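Local atomic coordinates of citrate synthase (Mycobacterium tuberculosis, PDB entry 4TVM), a protein that catalyses the condensation of oxaloacetate with acetyl-CoA and water to give citrate and CoA, the entry step of the Krebs cycle. Residues L225-H229 / T369-Y373. Residues are numbered along the deposited sequence.
With OAA (oxaloacetate ion), chain B.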
loop_
_atom_site.group_PDB
_atom_site.type_symbol
_atom_site.label_atom_id
_atom_site.label_comp_id
_atom_site.label_asym_id
_atom_site.label_seq_id
_atom_site.Cartn_x
_atom_site.Cartn_y
_atom_site.Cartn_z
ATOM N N LEU A 225 -5.198 -6.345 -24.680
ATOM C CA LEU A 225 -4.730 -6.947 -23.440
ATOM C C LEU A 225 -4.863 -6.037 -22.189
ATOM O O LEU A 225 -5.034 -6.524 -21.065
ATOM C CB LEU A 225 -3.284 -7.399 -23.608
ATOM C CG LEU A 225 -3.095 -8.897 -23.814
ATOM C CD1 LEU A 225 -1.700 -9.171 -24.343
ATOM C CD2 LEU A 225 -3.325 -9.609 -22.495
ATOM N N PHE A 226 -4.763 -4.724 -22.377
ATOM C CA PHE A 226 -5.038 -3.803 -21.303
ATOM C C PHE A 226 -6.521 -3.733 -20.984
ATOM O O PHE A 226 -6.892 -3.506 -19.851
ATOM C CB PHE A 226 -4.532 -2.411 -21.642
ATOM C CG PHE A 226 -3.035 -2.299 -21.733
ATOM C CD1 PHE A 226 -2.195 -3.178 -21.066
ATOM C CD2 PHE A 226 -2.475 -1.260 -22.450
ATOM C CE1 PHE A 226 -0.825 -3.040 -21.143
ATOM C CE2 PHE A 226 -1.110 -1.106 -22.529
ATOM C CZ PHE A 226 -0.281 -1.994 -21.866
ATOM N N ILE A 227 -7.385 -3.957 -21.959
ATOM C CA ILE A 227 -8.823 -4.059 -21.672
ATOM C C ILE A 227 -9.073 -5.270 -20.787
ATOM O O ILE A 227 -9.795 -5.195 -19.762
ATOM C CB ILE A 227 -9.684 -4.172 -22.945
ATOM C CG1 ILE A 227 -9.362 -3.014 -23.900
ATOM C CG2 ILE A 227 -11.166 -4.174 -22.586
ATOM C CD1 ILE A 227 -10.129 -3.011 -25.208
ATOM N N LEU A 228 -8.437 -6.382 -21.132
ATOM C CA LEU A 228 -8.613 -7.619 -20.349
ATOM C C LEU A 228 -8.157 -7.471 -18.934
ATOM O O LEU A 228 -8.711 -8.114 -18.047
ATOM C CB LEU A 228 -7.929 -8.798 -21.010
ATOM C CG LEU A 228 -8.688 -9.267 -22.264
ATOM C CD1 LEU A 228 -7.752 -9.733 -23.370
ATOM C CD2 LEU A 228 -9.702 -10.349 -21.930
ATOM N N HIS A 229 -7.167 -6.602 -18.705
ATOM C CA HIS A 229 -6.588 -6.405 -17.355
ATOM C C HIS A 229 -6.982 -5.096 -16.700
ATOM O O HIS A 229 -6.539 -4.809 -15.595
ATOM C CB HIS A 229 -5.075 -6.478 -17.429
ATOM C CG HIS A 229 -4.542 -7.860 -17.628
ATOM N ND1 HIS A 229 -4.313 -8.727 -16.578
ATOM C CD2 HIS A 229 -4.165 -8.521 -18.752
ATOM C CE1 HIS A 229 -3.827 -9.864 -17.047
ATOM N NE2 HIS A 229 -3.734 -9.766 -18.364
ATOM N N THR A 369 -0.810 -14.970 -21.369
ATOM C CA THR A 369 -0.446 -13.554 -21.422
ATOM C C THR A 369 1.055 -13.354 -21.386
ATOM O O THR A 369 1.574 -12.409 -21.957
ATOM C CB THR A 369 -1.078 -12.772 -20.269
ATOM O OG1 THR A 369 -2.442 -13.183 -20.104
ATOM C CG2 THR A 369 -1.037 -11.275 -20.561
ATOM N N GLY A 370 1.756 -14.244 -20.704
ATOM C CA GLY A 370 3.205 -14.169 -20.611
ATOM C C GLY A 370 3.846 -14.351 -21.969
ATOM O O GLY A 370 4.727 -13.574 -22.381
ATOM N N LEU A 371 3.376 -15.366 -22.672
ATOM C CA LEU A 371 3.922 -15.731 -23.979
ATOM C C LEU A 371 3.741 -14.601 -24.937
ATOM O O LEU A 371 4.668 -14.242 -25.648
ATOM C CB LEU A 371 3.210 -16.955 -24.528
ATOM C CG LEU A 371 3.107 -18.087 -23.504
ATOM C CD1 LEU A 371 2.382 -19.278 -24.118
ATOM C CD2 LEU A 371 4.486 -18.462 -22.968
ATOM N N ILE A 372 2.544 -14.020 -24.929
ATOM C CA ILE A 372 2.236 -12.876 -25.796
ATOM C C ILE A 372 3.181 -11.722 -25.516
ATOM O O ILE A 372 3.885 -11.244 -26.406
ATOM C CB ILE A 372 0.794 -12.393 -25.589
ATOM C CG1 ILE A 372 -0.184 -13.502 -25.987
ATOM C CG2 ILE A 372 0.514 -11.153 -26.424
ATOM C CD1 ILE A 372 -1.632 -13.092 -25.923
ATOM N N TYR A 373 3.204 -11.261 -24.279
ATOM C CA TYR A 373 4.089 -10.145 -23.939
ATOM C C TYR A 373 5.485 -10.449 -24.448
ATOM O O TYR A 373 6.099 -9.604 -25.079
ATOM C CB TYR A 373 4.172 -9.940 -22.430
ATOM C CG TYR A 373 2.998 -9.264 -21.781
ATOM C CD1 TYR A 373 2.234 -8.304 -22.454
ATOM C CD2 TYR A 373 2.706 -9.514 -20.436
ATOM C CE1 TYR A 373 1.190 -7.650 -21.818
ATOM C CE2 TYR A 373 1.656 -8.874 -19.791
ATOM C CZ TYR A 373 0.900 -7.947 -20.483
ATOM O OH TYR A 373 -0.141 -7.306 -19.843
HETATM O O1 OAA B . -6.133 -9.724 -13.309
HETATM O O2 OAA B . -4.550 -11.215 -13.752
HETATM O O4 OAA B . -7.442 -11.708 -9.240
HETATM O O5 OAA B . -7.468 -9.520 -9.117
HETATM O O3 OAA B . -5.872 -9.176 -10.937
HETATM C C1 OAA B . -5.459 -10.744 -13.019
HETATM C C2 OAA B . -5.793 -11.424 -11.720
HETATM C C3 OAA B . -6.208 -10.334 -10.764
HETATM C C4 OAA B . -7.065 -10.572 -9.620
#
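Start at L225, which does most of the packing from its side. Its CB points at helix 367-375, and its two methyls divide the neighbours: CD2 sits 3.4 Å from CG2 of T369, while CD1 lies 3.6 Å from CG2 of I372 and 4.1 Å from CE1 of Y373. The leucine thus fills the space between three side chains of helix 367-375, T369 and, a turn on, I372 and Y373, all of them buried. F226 starts out pointing away, though its ring swings back to the margin of the contact and also meets F85; I227 and L228 are out of reach.

One turn on from L225, H229 comes back to the same face. The NE2 of its imidazole is 3.8 Å from CG2 of T369, and its CD2 is 4.3 Å from OH of Y373, so methyl and phenol oxygen approach the ring obliquely from the same side. From here the ring presents its edge to the bound oxaloacetate, with CE1 3.6 Å from the carboxylate oxygen O2. H229 is part of the oxaloacetate pocket, and the second segment follows closely on D366, a pocket residue that is probably also catalytic, so the apolar contact abuts the active site.

The two short helical segments run roughly antiparallel, at 149°, with axes 12.9 Å apart, a wide gap bridged by side chains alone. Around them, in the mainly helical body of the citrate synthase fold, helix 317-329 takes up L228, T369 and I372; helix 270-281 meets T369 and Y373; and helix 383-403 supplies L386 to F226 and Y373, and R391, which bonds both the H229 carbonyl and oxaloacetate.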